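Local atomic coordinates of non-toxic crystal protein (PDB entry 2D42), a protein that has no known toxicity, though it closely resembles the aerolysin-type beta-pore-forming toxins in structure and accumulates in parasporal inclusions of Bacillus thuringiensis. Residues Asp46-Asn54 with Gln160-Val168; Ser83-Val93 with Phe222-Gly233. All blocks are in the same frame, centred on the assembly; numbering follows the deposited sequence.

Contact 1: residues Asp46-Asn54 with Gln160-Val168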
ATOM      1  N   ASP A  46      -9.988   9.399  -2.926  1.00 29.21           N
ATOM      2  CA  ASP A  46     -11.226   9.554  -2.151  1.00 28.98           C
ATOM      3  C   ASP A  46     -11.023   8.895  -0.792  1.00 27.48           C
ATOM      4  O   ASP A  46     -11.345   7.725  -0.602  1.00 25.50           O
ATOM      5  CB  ASP A  46     -12.417   8.913  -2.875  1.00 29.42           C
ATOM      6  CG  ASP A  46     -13.733   9.108  -2.127  1.00 29.45           C
ATOM      7  OD1 ASP A  46     -13.730   9.786  -1.079  1.00 26.02           O
ATOM      8  OD2 ASP A  46     -14.770   8.581  -2.585  1.00 32.32           O
ATOM      9  N   PRO A  47     -10.470   9.645   0.175  1.00 28.26           N
ATOM     10  CA  PRO A  47     -10.201   9.153   1.529  1.00 28.00           C
ATOM     11  C   PRO A  47     -11.401   9.089   2.468  1.00 26.28           C
ATOM     12  O   PRO A  47     -11.253   8.745   3.636  1.00 27.03           O
ATOM     13  CB  PRO A  47      -9.134  10.121   2.029  1.00 26.22           C
ATOM     14  CG  PRO A  47      -9.588  11.400   1.427  1.00 28.62           C
ATOM     15  CD  PRO A  47      -9.923  11.001   0.001  1.00 26.97           C
ATOM     16  N   ILE A  48     -12.581   9.423   1.962  1.00 25.85           N
ATOM     17  CA  ILE A  48     -13.780   9.393   2.785  1.00 26.16           C
ATOM     18  C   ILE A  48     -14.417   8.010   2.673  1.00 26.63           C
ATOM     19  O   ILE A  48     -15.007   7.677   1.653  1.00 26.95           O
ATOM     20  CB  ILE A  48     -14.792  10.465   2.321  1.00 25.92           C
ATOM     21  CG1 ILE A  48     -14.112  11.842   2.266  1.00 23.85           C
ATOM     22  CG2 ILE A  48     -15.998  10.485   3.249  1.00 25.75           C
ATOM     23  CD1 ILE A  48     -13.311  12.198   3.512  1.00 26.85           C
ATOM     24  N   VAL A  49     -14.276   7.199   3.716  1.00 27.27           N
ATOM     25  CA  VAL A  49     -14.846   5.853   3.713  1.00 28.00           C
ATOM     26  C   VAL A  49     -16.303   5.890   4.185  1.00 28.77           C
ATOM     27  O   VAL A  49     -16.602   6.440   5.246  1.00 27.75           O
ATOM     28  CB  VAL A  49     -14.058   4.910   4.650  1.00 28.55           C
ATOM     29  CG1 VAL A  49     -14.687   3.520   4.635  1.00 23.76           C
ATOM     30  CG2 VAL A  49     -12.598   4.850   4.221  1.00 25.35           C
ATOM     31  N   THR A  50     -17.204   5.299   3.408  1.00 28.56           N
ATOM     32  CA  THR A  50     -18.613   5.293   3.784  1.00 28.99           C
ATOM     33  C   THR A  50     -19.093   3.945   4.304  1.00 28.65           C
ATOM     34  O   THR A  50     -20.240   3.818   4.727  1.00 30.16           O
ATOM     35  CB  THR A  50     -19.514   5.723   2.599  1.00 27.94           C
ATOM     36  OG1 THR A  50     -19.297   4.849   1.481  1.00 28.66           O
ATOM     37  CG2 THR A  50     -19.205   7.152   2.190  1.00 29.66           C
ATOM     38  N   ASP A  51     -18.209   2.948   4.288  1.00 28.63           N
ATOM     39  CA  ASP A  51     -18.544   1.600   4.750  1.00 28.13           C
ATOM     40  C   ASP A  51     -18.955   1.582   6.218  1.00 27.36           C
ATOM     41  O   ASP A  51     -18.487   2.393   7.012  1.00 26.20           O
ATOM     42  CB  ASP A  51     -17.353   0.638   4.597  1.00 28.22           C
ATOM     43  CG  ASP A  51     -16.872   0.505   3.170  1.00 29.93           C
ATOM     44  OD1 ASP A  51     -16.513  -0.626   2.781  1.00 32.76           O
ATOM     45  OD2 ASP A  51     -16.833   1.519   2.443  1.00 30.80           O
ATOM     46  N   PRO A  52     -19.835   0.642   6.594  1.00 28.95           N
ATOM     47  CA  PRO A  52     -20.296   0.524   7.979  1.00 29.19           C
ATOM     48  C   PRO A  52     -19.175  -0.074   8.823  1.00 29.03           C
ATOM     49  O   PRO A  52     -18.269  -0.707   8.293  1.00 28.93           O
ATOM     50  CB  PRO A  52     -21.486  -0.426   7.862  1.00 30.44           C
ATOM     51  CG  PRO A  52     -21.057  -1.339   6.764  1.00 32.00           C
ATOM     52  CD  PRO A  52     -20.490  -0.363   5.739  1.00 30.35           C
ATOM     53  N   VAL A  53     -19.229   0.131  10.130  1.00 30.32           N
ATOM     54  CA  VAL A  53     -18.213  -0.419  11.012  1.00 29.62           C
ATOM     55  C   VAL A  53     -18.830  -1.600  11.734  1.00 29.81           C
ATOM     56  O   VAL A  53     -20.056  -1.722  11.780  1.00 28.03           O
ATOM     57  CB  VAL A  53     -17.751   0.613  12.065  1.00 31.40           C
ATOM     58  CG1 VAL A  53     -17.223   1.860  11.371  1.00 31.82           C
ATOM     59  CG2 VAL A  53     -18.902   0.962  12.999  1.00 32.08           C
ATOM     60  N   ASN A  54     -17.984  -2.485  12.259  1.00 27.82           N
ATOM     61  CA  ASN A  54     -18.453  -3.634  13.019  1.00 27.44           C
ATOM     62  C   ASN A  54     -17.992  -3.422  14.449  1.00 26.17           C
ATOM     63  O   ASN A  54     -16.895  -2.919  14.678  1.00 28.60           O
ATOM     64  CB  ASN A  54     -17.846  -4.950  12.515  1.00 28.74           C
ATOM     65  CG  ASN A  54     -18.394  -5.377  11.169  1.00 28.99           C
ATOM     66  OD1 ASN A  54     -19.509  -5.025  10.796  1.00 30.63           O
ATOM     67  ND2 ASN A  54     -17.617  -6.168  10.447  1.00 30.37           N
ATOM     68  N   GLN A 160     -14.367  -1.605  14.472  1.00 25.19           N
ATOM     69  CA  GLN A 160     -13.520  -1.910  13.332  1.00 26.88           C
ATOM     70  C   GLN A 160     -14.077  -1.395  12.016  1.00 28.35           C
ATOM     71  O   GLN A 160     -15.202  -1.723  11.635  1.00 27.65           O
ATOM     72  CB  GLN A 160     -13.308  -3.420  13.220  1.00 30.40           C
ATOM     73  CG  GLN A 160     -12.327  -3.819  12.122  1.00 35.62           C
ATOM     74  CD  GLN A 160     -12.154  -5.318  12.014  1.00 38.60           C
ATOM     75  OE1 GLN A 160     -13.125  -6.045  11.817  1.00 43.52           O
ATOM     76  NE2 GLN A 160     -10.911  -5.792  12.140  1.00 40.60           N
ATOM     77  N   GLY A 161     -13.275  -0.583  11.330  1.00 29.36           N
ATOM     78  CA  GLY A 161     -13.678  -0.040  10.046  1.00 26.94           C
ATOM     79  C   GLY A 161     -13.219  -0.941   8.915  1.00 27.05           C
ATOM     80  O   GLY A 161     -12.341  -1.787   9.094  1.00 26.82           O
ATOM     81  N   ALA A 162     -13.818  -0.767   7.744  1.00 24.30           N
ATOM     82  CA  ALA A 162     -13.458  -1.559   6.580  1.00 23.70           C
ATOM     83  C   ALA A 162     -13.500  -0.616   5.396  1.00 23.63           C
ATOM     84  O   ALA A 162     -14.239   0.370   5.416  1.00 21.37           O
ATOM     85  CB  ALA A 162     -14.451  -2.712   6.386  1.00 25.51           C
ATOM     86  N   PHE A 163     -12.719  -0.906   4.361  1.00 24.54           N
ATOM     87  CA  PHE A 163     -12.699  -0.024   3.201  1.00 24.47           C
ATOM     88  C   PHE A 163     -12.232  -0.751   1.949  1.00 24.71           C
ATOM     89  O   PHE A 163     -11.651  -1.825   2.015  1.00 24.48           O
ATOM     90  CB  PHE A 163     -11.754   1.153   3.476  1.00 24.04           C
ATOM     91  CG  PHE A 163     -10.354   0.715   3.787  1.00 25.99           C
ATOM     92  CD1 PHE A 163      -9.423   0.539   2.769  1.00 25.67           C
ATOM     93  CD2 PHE A 163      -9.997   0.371   5.089  1.00 22.79           C
ATOM     94  CE1 PHE A 163      -8.159   0.016   3.045  1.00 26.31           C
ATOM     95  CE2 PHE A 163      -8.738  -0.152   5.373  1.00 27.23           C
ATOM     96  CZ  PHE A 163      -7.818  -0.330   4.344  1.00 23.95           C
ATOM     97  N   GLU A 164     -12.507  -0.135   0.808  1.00 25.70           N
ATOM     98  CA  GLU A 164     -12.096  -0.645  -0.481  1.00 28.46           C
ATOM     99  C   GLU A 164     -11.932   0.625  -1.298  1.00 27.97           C
ATOM    100  O   GLU A 164     -12.907   1.334  -1.562  1.00 27.58           O
ATOM    101  CB  GLU A 164     -13.175  -1.543  -1.084  1.00 30.36           C
ATOM    102  CG  GLU A 164     -12.617  -2.562  -2.051  1.00 39.68           C
ATOM    103  CD  GLU A 164     -13.696  -3.384  -2.723  1.00 44.04           C
ATOM    104  OE1 GLU A 164     -14.591  -3.899  -2.006  1.00 47.30           O
ATOM    105  OE2 GLU A 164     -13.640  -3.522  -3.966  1.00 45.23           O
ATOM    106  N   LYS A 165     -10.698   0.929  -1.678  1.00 26.43           N
ATOM    107  CA  LYS A 165     -10.438   2.151  -2.430  1.00 25.10           C
ATOM    108  C   LYS A 165      -9.512   1.995  -3.623  1.00 24.53           C
ATOM    109  O   LYS A 165      -8.662   1.102  -3.676  1.00 23.49           O
ATOM    110  CB  LYS A 165      -9.831   3.209  -1.511  1.00 24.75           C
ATOM    111  CG  LYS A 165     -10.737   3.709  -0.414  1.00 21.81           C
ATOM    112  CD  LYS A 165     -11.857   4.566  -0.980  1.00 21.61           C
ATOM    113  CE  LYS A 165     -12.724   5.089   0.149  1.00 20.89           C
ATOM    114  NZ  LYS A 165     -13.646   6.137  -0.354  1.00 21.69           N
ATOM    115  N   MET A 166      -9.683   2.901  -4.573  1.00 23.82           N
ATOM    116  CA  MET A 166      -8.850   2.933  -5.761  1.00 26.17           C
ATOM    117  C   MET A 166      -7.604   3.710  -5.336  1.00 24.20           C
ATOM    118  O   MET A 166      -7.666   4.588  -4.471  1.00 22.49           O
ATOM    119  CB  MET A 166      -9.596   3.660  -6.888  1.00 29.13           C
ATOM    120  CG  MET A 166      -8.760   3.990  -8.123  1.00 36.93           C
ATOM    121  SD  MET A 166      -8.037   5.651  -8.005  1.00 44.73           S
ATOM    122  CE  MET A 166      -9.480   6.669  -8.424  1.00 42.58           C
ATOM    123  N   THR A 167      -6.465   3.374  -5.908  1.00 25.79           N
ATOM    124  CA  THR A 167      -5.247   4.093  -5.554  1.00 24.70           C
ATOM    125  C   THR A 167      -4.601   4.653  -6.810  1.00 25.34           C
ATOM    126  O   THR A 167      -4.777   4.115  -7.899  1.00 25.36           O
ATOM    127  CB  THR A 167      -4.216   3.178  -4.880  1.00 24.40           C
ATOM    128  OG1 THR A 167      -3.878   2.112  -5.775  1.00 24.65           O
ATOM    129  CG2 THR A 167      -4.761   2.607  -3.564  1.00 24.71           C
ATOM    130  N   VAL A 168      -3.874   5.749  -6.649  1.00 23.61           N
ATOM    131  CA  VAL A 168      -3.155   6.358  -7.752  1.00 24.95           C
ATOM    132  C   VAL A 168      -1.713   6.001  -7.421  1.00 25.04           C
ATOM    133  O   VAL A 168      -1.214   6.347  -6.356  1.00 22.14           O
ATOM    134  CB  VAL A 168      -3.343   7.892  -7.792  1.00 23.14           C
ATOM    135  CG1 VAL A 168      -2.405   8.506  -8.841  1.00 21.44           C
ATOM    136  CG2 VAL A 168      -4.801   8.223  -8.158  1.00 25.43           C
TER
HETATM  137  O   HOH W   1      -9.741   6.696  -3.878  1.00 23.05           O
HETATM  138  O   HOH W   2     -16.230   4.353   0.989  1.00 37.52           O
HETATM  139  O   HOH W   3     -14.709   1.893   0.894  1.00 27.31           O
HETATM  140  O   HOH W   4     -15.870   1.220   7.949  1.00 31.71           O

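Contact 2: residues Ser83-Val93 with Phe222-Gly233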
ATOM      1  N   SER A  83      -5.487  -6.525  12.090  1.00 37.19           N
ATOM      2  CA  SER A  83      -6.340  -6.178  10.960  1.00 39.26           C
ATOM      3  C   SER A  83      -5.496  -6.277   9.690  1.00 39.11           C
ATOM      4  O   SER A  83      -4.305  -5.964   9.698  1.00 38.75           O
ATOM      5  CB  SER A  83      -6.897  -4.760  11.120  1.00 41.54           C
ATOM      6  OG  SER A  83      -7.746  -4.668  12.254  1.00 45.05           O
ATOM      7  N   ARG A  84      -6.116  -6.717   8.603  1.00 38.96           N
ATOM      8  CA  ARG A  84      -5.409  -6.882   7.344  1.00 37.10           C
ATOM      9  C   ARG A  84      -5.808  -5.899   6.264  1.00 36.18           C
ATOM     10  O   ARG A  84      -6.953  -5.452   6.202  1.00 34.96           O
ATOM     11  CB  ARG A  84      -5.621  -8.301   6.814  1.00 40.27           C
ATOM     12  CG  ARG A  84      -5.061  -8.532   5.420  1.00 44.46           C
ATOM     13  CD  ARG A  84      -5.045 -10.009   5.067  1.00 48.68           C
ATOM     14  NE  ARG A  84      -4.303 -10.791   6.055  1.00 51.94           N
ATOM     15  CZ  ARG A  84      -4.032 -12.088   5.936  1.00 53.20           C
ATOM     16  NH1 ARG A  84      -4.437 -12.758   4.867  1.00 54.73           N
ATOM     17  NH2 ARG A  84      -3.358 -12.717   6.891  1.00 55.20           N
ATOM     18  N   THR A  85      -4.843  -5.562   5.415  1.00 34.40           N
ATOM     19  CA  THR A  85      -5.083  -4.674   4.289  1.00 32.60           C
ATOM     20  C   THR A  85      -4.426  -5.346   3.097  1.00 32.44           C
ATOM     21  O   THR A  85      -3.357  -5.948   3.222  1.00 32.94           O
ATOM     22  CB  THR A  85      -4.453  -3.286   4.491  1.00 33.05           C
ATOM     23  OG1 THR A  85      -3.025  -3.398   4.468  1.00 35.19           O
ATOM     24  CG2 THR A  85      -4.896  -2.696   5.816  1.00 32.73           C
ATOM     25  N   SER A  86      -5.073  -5.259   1.945  1.00 31.68           N
ATOM     26  CA  SER A  86      -4.545  -5.870   0.741  1.00 31.76           C
ATOM     27  C   SER A  86      -4.540  -4.866  -0.413  1.00 31.31           C
ATOM     28  O   SER A  86      -5.459  -4.058  -0.535  1.00 31.50           O
ATOM     29  CB  SER A  86      -5.398  -7.081   0.380  1.00 33.64           C
ATOM     30  OG  SER A  86      -4.887  -7.726  -0.769  1.00 40.05           O
ATOM     31  N   SER A  87      -3.500  -4.902  -1.245  1.00 29.06           N
ATOM     32  CA  SER A  87      -3.415  -3.999  -2.391  1.00 28.41           C
ATOM     33  C   SER A  87      -3.142  -4.797  -3.660  1.00 27.72           C
ATOM     34  O   SER A  87      -2.685  -5.937  -3.595  1.00 27.20           O
ATOM     35  CB  SER A  87      -2.294  -2.984  -2.193  1.00 30.37           C
ATOM     36  OG  SER A  87      -1.030  -3.604  -2.322  1.00 33.00           O
ATOM     37  N   GLN A  88      -3.422  -4.197  -4.813  1.00 26.69           N
ATOM     38  CA  GLN A  88      -3.181  -4.866  -6.083  1.00 26.56           C
ATOM     39  C   GLN A  88      -3.089  -3.865  -7.210  1.00 26.39           C
ATOM     40  O   GLN A  88      -4.025  -3.102  -7.455  1.00 27.63           O
ATOM     41  CB  GLN A  88      -4.305  -5.860  -6.402  1.00 30.73           C
ATOM     42  CG  GLN A  88      -4.064  -6.666  -7.669  1.00 33.70           C
ATOM     43  CD  GLN A  88      -5.261  -7.503  -8.070  1.00 37.34           C
ATOM     44  OE1 GLN A  88      -5.144  -8.424  -8.872  1.00 40.26           O
ATOM     45  NE2 GLN A  88      -6.422  -7.177  -7.522  1.00 39.00           N
ATOM     46  N   THR A  89      -1.961  -3.871  -7.908  1.00 26.37           N
ATOM     47  CA  THR A  89      -1.770  -2.957  -9.024  1.00 27.10           C
ATOM     48  C   THR A  89      -2.542  -3.370 -10.269  1.00 28.12           C
ATOM     49  O   THR A  89      -2.619  -4.556 -10.604  1.00 27.39           O
ATOM     50  CB  THR A  89      -0.292  -2.866  -9.423  1.00 27.25           C
ATOM     51  OG1 THR A  89       0.463  -2.350  -8.322  1.00 25.83           O
ATOM     52  CG2 THR A  89      -0.125  -1.961 -10.665  1.00 25.13           C
ATOM     53  N   ARG A  90      -3.099  -2.375 -10.951  1.00 29.87           N
ATOM     54  CA  ARG A  90      -3.820  -2.590 -12.194  1.00 32.84           C
ATOM     55  C   ARG A  90      -2.907  -2.089 -13.319  1.00 32.30           C
ATOM     56  O   ARG A  90      -2.573  -2.836 -14.248  1.00 31.80           O
ATOM     57  CB  ARG A  90      -5.125  -1.800 -12.205  1.00 37.51           C
ATOM     58  CG  ARG A  90      -5.804  -1.800 -13.557  1.00 44.17           C
ATOM     59  CD  ARG A  90      -7.029  -0.906 -13.577  1.00 49.60           C
ATOM     60  NE  ARG A  90      -7.695  -0.962 -14.873  1.00 55.46           N
ATOM     61  CZ  ARG A  90      -8.782  -0.265 -15.188  1.00 56.61           C
ATOM     62  NH1 ARG A  90      -9.333   0.548 -14.295  1.00 58.72           N
ATOM     63  NH2 ARG A  90      -9.323  -0.388 -16.393  1.00 57.91           N
ATOM     64  N   ASP A  91      -2.512  -0.821 -13.230  1.00 28.68           N
ATOM     65  CA  ASP A  91      -1.612  -0.237 -14.218  1.00 28.85           C
ATOM     66  C   ASP A  91      -0.309   0.156 -13.535  1.00 27.91           C
ATOM     67  O   ASP A  91      -0.264   1.110 -12.748  1.00 29.21           O
ATOM     68  CB  ASP A  91      -2.241   0.987 -14.887  1.00 26.93           C
ATOM     69  CG  ASP A  91      -3.486   0.636 -15.695  1.00 30.55           C
ATOM     70  OD1 ASP A  91      -3.584  -0.521 -16.159  1.00 30.21           O
ATOM     71  OD2 ASP A  91      -4.349   1.516 -15.880  1.00 28.63           O
ATOM     72  N   GLY A  92       0.747  -0.592 -13.831  1.00 26.38           N
ATOM     73  CA  GLY A  92       2.032  -0.312 -13.228  1.00 26.48           C
ATOM     74  C   GLY A  92       3.195  -0.266 -14.204  1.00 26.59           C
ATOM     75  O   GLY A  92       3.019  -0.160 -15.417  1.00 26.72           O
ATOM     76  N   VAL A  93       4.401  -0.361 -13.657  1.00 27.66           N
ATOM     77  CA  VAL A  93       5.609  -0.309 -14.461  1.00 28.21           C
ATOM     78  C   VAL A  93       6.703  -1.098 -13.756  1.00 27.93           C
ATOM     79  O   VAL A  93       6.647  -1.280 -12.541  1.00 29.68           O
ATOM     80  CB  VAL A  93       6.061   1.159 -14.661  1.00 26.88           C
ATOM     81  CG1 VAL A  93       6.352   1.814 -13.305  1.00 25.38           C
ATOM     82  CG2 VAL A  93       7.296   1.210 -15.567  1.00 27.70           C
ATOM     83  N   PHE A 222       5.845   8.582 -13.624  1.00 28.63           N
ATOM     84  CA  PHE A 222       4.839   7.587 -13.978  1.00 27.69           C
ATOM     85  C   PHE A 222       3.597   7.718 -13.108  1.00 26.20           C
ATOM     86  O   PHE A 222       3.691   7.950 -11.904  1.00 25.80           O
ATOM     87  CB  PHE A 222       5.402   6.167 -13.817  1.00 26.85           C
ATOM     88  CG  PHE A 222       4.372   5.081 -14.004  1.00 26.74           C
ATOM     89  CD1 PHE A 222       3.926   4.734 -15.274  1.00 27.54           C
ATOM     90  CD2 PHE A 222       3.810   4.440 -12.899  1.00 28.17           C
ATOM     91  CE1 PHE A 222       2.926   3.762 -15.446  1.00 28.42           C
ATOM     92  CE2 PHE A 222       2.818   3.475 -13.057  1.00 25.52           C
ATOM     93  CZ  PHE A 222       2.372   3.134 -14.331  1.00 27.07           C
ATOM     94  N   THR A 223       2.429   7.579 -13.722  1.00 27.00           N
ATOM     95  CA  THR A 223       1.190   7.623 -12.960  1.00 27.23           C
ATOM     96  C   THR A 223       0.367   6.396 -13.321  1.00 28.02           C
ATOM     97  O   THR A 223      -0.056   6.225 -14.464  1.00 26.97           O
ATOM     98  CB  THR A 223       0.379   8.906 -13.222  1.00 28.11           C
ATOM     99  OG1 THR A 223       1.089  10.027 -12.681  1.00 26.48           O
ATOM    100  CG2 THR A 223      -0.993   8.823 -12.536  1.00 27.50           C
ATOM    101  N   GLY A 224       0.176   5.533 -12.330  1.00 26.77           N
ATOM    102  CA  GLY A 224      -0.577   4.316 -12.533  1.00 28.22           C
ATOM    103  C   GLY A 224      -1.784   4.220 -11.617  1.00 27.77           C
ATOM    104  O   GLY A 224      -2.201   5.205 -10.998  1.00 26.10           O
ATOM    105  N   GLU A 225      -2.323   3.015 -11.507  1.00 27.69           N
ATOM    106  CA  GLU A 225      -3.512   2.807 -10.708  1.00 28.90           C
ATOM    107  C   GLU A 225      -3.588   1.425 -10.081  1.00 26.90           C
ATOM    108  O   GLU A 225      -3.086   0.441 -10.630  1.00 27.16           O
ATOM    109  CB  GLU A 225      -4.728   3.034 -11.602  1.00 29.46           C
ATOM    110  CG  GLU A 225      -6.072   2.873 -10.939  1.00 35.26           C
ATOM    111  CD  GLU A 225      -7.184   2.791 -11.964  1.00 37.43           C
ATOM    112  OE1 GLU A 225      -7.182   3.611 -12.908  1.00 38.18           O
ATOM    113  OE2 GLU A 225      -8.055   1.908 -11.829  1.00 40.67           O
ATOM    114  N   GLY A 226      -4.237   1.360  -8.924  1.00 24.90           N
ATOM    115  CA  GLY A 226      -4.412   0.096  -8.236  1.00 25.18           C
ATOM    116  C   GLY A 226      -5.638   0.139  -7.335  1.00 25.38           C
ATOM    117  O   GLY A 226      -6.528   0.970  -7.517  1.00 23.98           O
ATOM    118  N   THR A 227      -5.688  -0.755  -6.359  1.00 25.68           N
ATOM    119  CA  THR A 227      -6.794  -0.785  -5.409  1.00 27.90           C
ATOM    120  C   THR A 227      -6.255  -1.329  -4.092  1.00 26.79           C
ATOM    121  O   THR A 227      -5.211  -1.975  -4.066  1.00 26.13           O
ATOM    122  CB  THR A 227      -7.940  -1.729  -5.866  1.00 29.83           C
ATOM    123  OG1 THR A 227      -7.438  -3.063  -5.966  1.00 31.41           O
ATOM    124  CG2 THR A 227      -8.499  -1.307  -7.213  1.00 31.78           C
ATOM    125  N   ILE A 228      -6.953  -1.036  -2.999  1.00 28.36           N
ATOM    126  CA  ILE A 228      -6.572  -1.543  -1.688  1.00 27.18           C
ATOM    127  C   ILE A 228      -7.867  -1.803  -0.946  1.00 28.08           C
ATOM    128  O   ILE A 228      -8.876  -1.158  -1.208  1.00 26.96           O
ATOM    129  CB  ILE A 228      -5.755  -0.542  -0.847  1.00 29.96           C
ATOM    130  CG1 ILE A 228      -6.560   0.741  -0.634  1.00 31.75           C
ATOM    131  CG2 ILE A 228      -4.408  -0.272  -1.501  1.00 32.80           C
ATOM    132  CD1 ILE A 228      -5.893   1.709   0.311  1.00 33.78           C
ATOM    133  N   SER A 229      -7.837  -2.753  -0.024  1.00 27.48           N
ATOM    134  CA  SER A 229      -9.009  -3.071   0.766  1.00 29.53           C
ATOM    135  C   SER A 229      -8.502  -3.587   2.093  1.00 29.46           C
ATOM    136  O   SER A 229      -7.399  -4.127   2.172  1.00 29.61           O
ATOM    137  CB  SER A 229      -9.846  -4.146   0.071  1.00 31.65           C
ATOM    138  OG  SER A 229      -9.142  -5.370   0.049  1.00 37.84           O
ATOM    139  N   GLY A 230      -9.288  -3.411   3.145  1.00 30.23           N
ATOM    140  CA  GLY A 230      -8.853  -3.899   4.437  1.00 28.73           C
ATOM    141  C   GLY A 230      -9.709  -3.446   5.592  1.00 28.05           C
ATOM    142  O   GLY A 230     -10.782  -2.868   5.410  1.00 26.42           O
ATOM    143  N   GLN A 231      -9.225  -3.712   6.794  1.00 28.38           N
ATOM    144  CA  GLN A 231      -9.938  -3.333   8.003  1.00 30.40           C
ATOM    145  C   GLN A 231      -8.965  -2.730   8.992  1.00 30.33           C
ATOM    146  O   GLN A 231      -7.762  -2.979   8.916  1.00 31.33           O
ATOM    147  CB  GLN A 231     -10.597  -4.562   8.622  1.00 31.43           C
ATOM    148  CG  GLN A 231     -11.673  -5.170   7.749  1.00 37.82           C
ATOM    149  CD  GLN A 231     -12.060  -6.568   8.191  1.00 42.32           C
ATOM    150  OE1 GLN A 231     -13.195  -7.006   7.982  1.00 46.81           O
ATOM    151  NE2 GLN A 231     -11.114  -7.284   8.789  1.00 43.86           N
ATOM    152  N   ILE A 232      -9.484  -1.932   9.919  1.00 28.66           N
ATOM    153  CA  ILE A 232      -8.643  -1.318  10.935  1.00 27.68           C
ATOM    154  C   ILE A 232      -9.458  -0.961  12.173  1.00 27.07           C
ATOM    155  O   ILE A 232     -10.629  -0.573  12.071  1.00 26.02           O
ATOM    156  CB  ILE A 232      -7.976  -0.019  10.428  1.00 28.06           C
ATOM    157  CG1 ILE A 232      -9.035   1.049  10.185  1.00 28.96           C
ATOM    158  CG2 ILE A 232      -7.242  -0.268   9.127  1.00 32.45           C
ATOM    159  CD1 ILE A 232      -8.452   2.425   9.993  1.00 33.17           C
ATOM    160  N   GLY A 233      -8.830  -1.099  13.336  1.00 26.42           N
ATOM    161  CA  GLY A 233      -9.483  -0.750  14.586  1.00 27.76           C
ATOM    162  C   GLY A 233      -9.480   0.763  14.659  1.00 28.01           C
ATOM    163  O   GLY A 233      -8.427   1.379  14.493  1.00 28.28           O
TER

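Contact 1: residues Asp46-Asn54 with Gln160-Val168
Lys165 reaches off its strand and binds two backbone carbonyls of a passing loop at once: NZ lies 2.8 Å from Asp46 O and donates a second bond, of 2.9 Å, to Ile48 O. The case illustrates how one side of a long strand in an extended sheet of the aerolysin/ETX-MTX2 family can hold irregular chain that pairs with it at one end and is bridged by water elsewhere. Both carbonyls are met from above their planes, and a longer salt bridge from Lys165 NZ to Asp46 OD2 (3.5 Å) adds to the grip. CB already points at the loop; the chain bends at chi2 (-71°), then runs straight to NZ. The Asp46 carboxylate also closes an Asx turn, OD1 accepting from Ile48 N. Val49 sets CG1 and CG2 against CB of Phe163 and packs on Leu107 and Phe109, so strand 48-49, outermost in a small three-stranded sheet, joins that sheet to strand 160-168. Water 3 donates to Asp51 OD2 and accepts from Glu164 N. Pairing with strand 160-168 itself comes at Asn54, antiparallel and hydrogen-bonded with Gln160. There Asn54 N donates to Gln160 O, and Gln160 N returns a nearly straight bond (172° at the hydrogen) of 2.9 Å to Asn54 O.

Contact 2: residues Ser83-Val93 with Phe222-Gly233
Glu225 O accepts two backbone N-H groups, from Arg90 N at 2.8 Å and Asp91 N at 2.9 Å, and so marks the place where an extra residue enters one strand of an antiparallel pair. Asp91 O answers by accepting from Glu225 N on a lone pair. At the bulge the side chains of Arg90 and Glu225 lie side by side, pointing the same way: with CG anti to the backbone nitrogen in both (chi1 170° and -179°), their chains extend until Arg90 NH1 forms a 3.1 Å salt bridge to Glu225 OE2. The carboxylate is met on its syn side but out of its plane, which stands almost perpendicular to the guanidinium.

Upstream the pairing is regular. Ser86 and Ser229 exchange two backbone bonds, Gln88 and Thr227 two more, and the intervening pairs are non-hydrogen-bonded; at Thr85 and Gly230 the CA atoms come within 3.9 Å, with Gly230 CA also close to Arg84 O. On one face, Ser87 CB rests against Ile228 CG2 at 3.5 Å, while the hydroxyls of Thr85, Ser87 and Thr89 bond to the carbonyls of Ala119 and Glu121 of strand 114-122 and of Ala123 just after it. Past the bulge the chain turns a corner, and Phe222 takes Val93 CG1 over one ring face, 3.9 Å from the centroid, with Asp91 O at the ring edge. Two residues facing one across antiparallel strands make a classic beta bulge, here set in the long sheet of an aerolysin-type beta-pore-forming toxin fold.

How the contacts relate
Contacts 1 and 2 lie on neighbouring strands of one sheet, their centres about 12 Å apart. Strand 219-244 lies between strands 71-94 and 150-185, so the segment 222-233 of contact 2 carries backbone bonds to both: toward contact 1, Gly161 N approaches Ile232 O at 2.7 Å and Lys165 N approaches Ile228 O at 2.8 Å, both probable hydrogen bonds. Across the sheet the order is therefore 46-54 (paired at Asn54), 160-168, 222-233, 83-93. A weak hydrogen bond from Gln160 NE2 to Ser83 OG spans the middle strand. Along the sequence the four segments alternate, so the sheet interlocks distant parts of the chain.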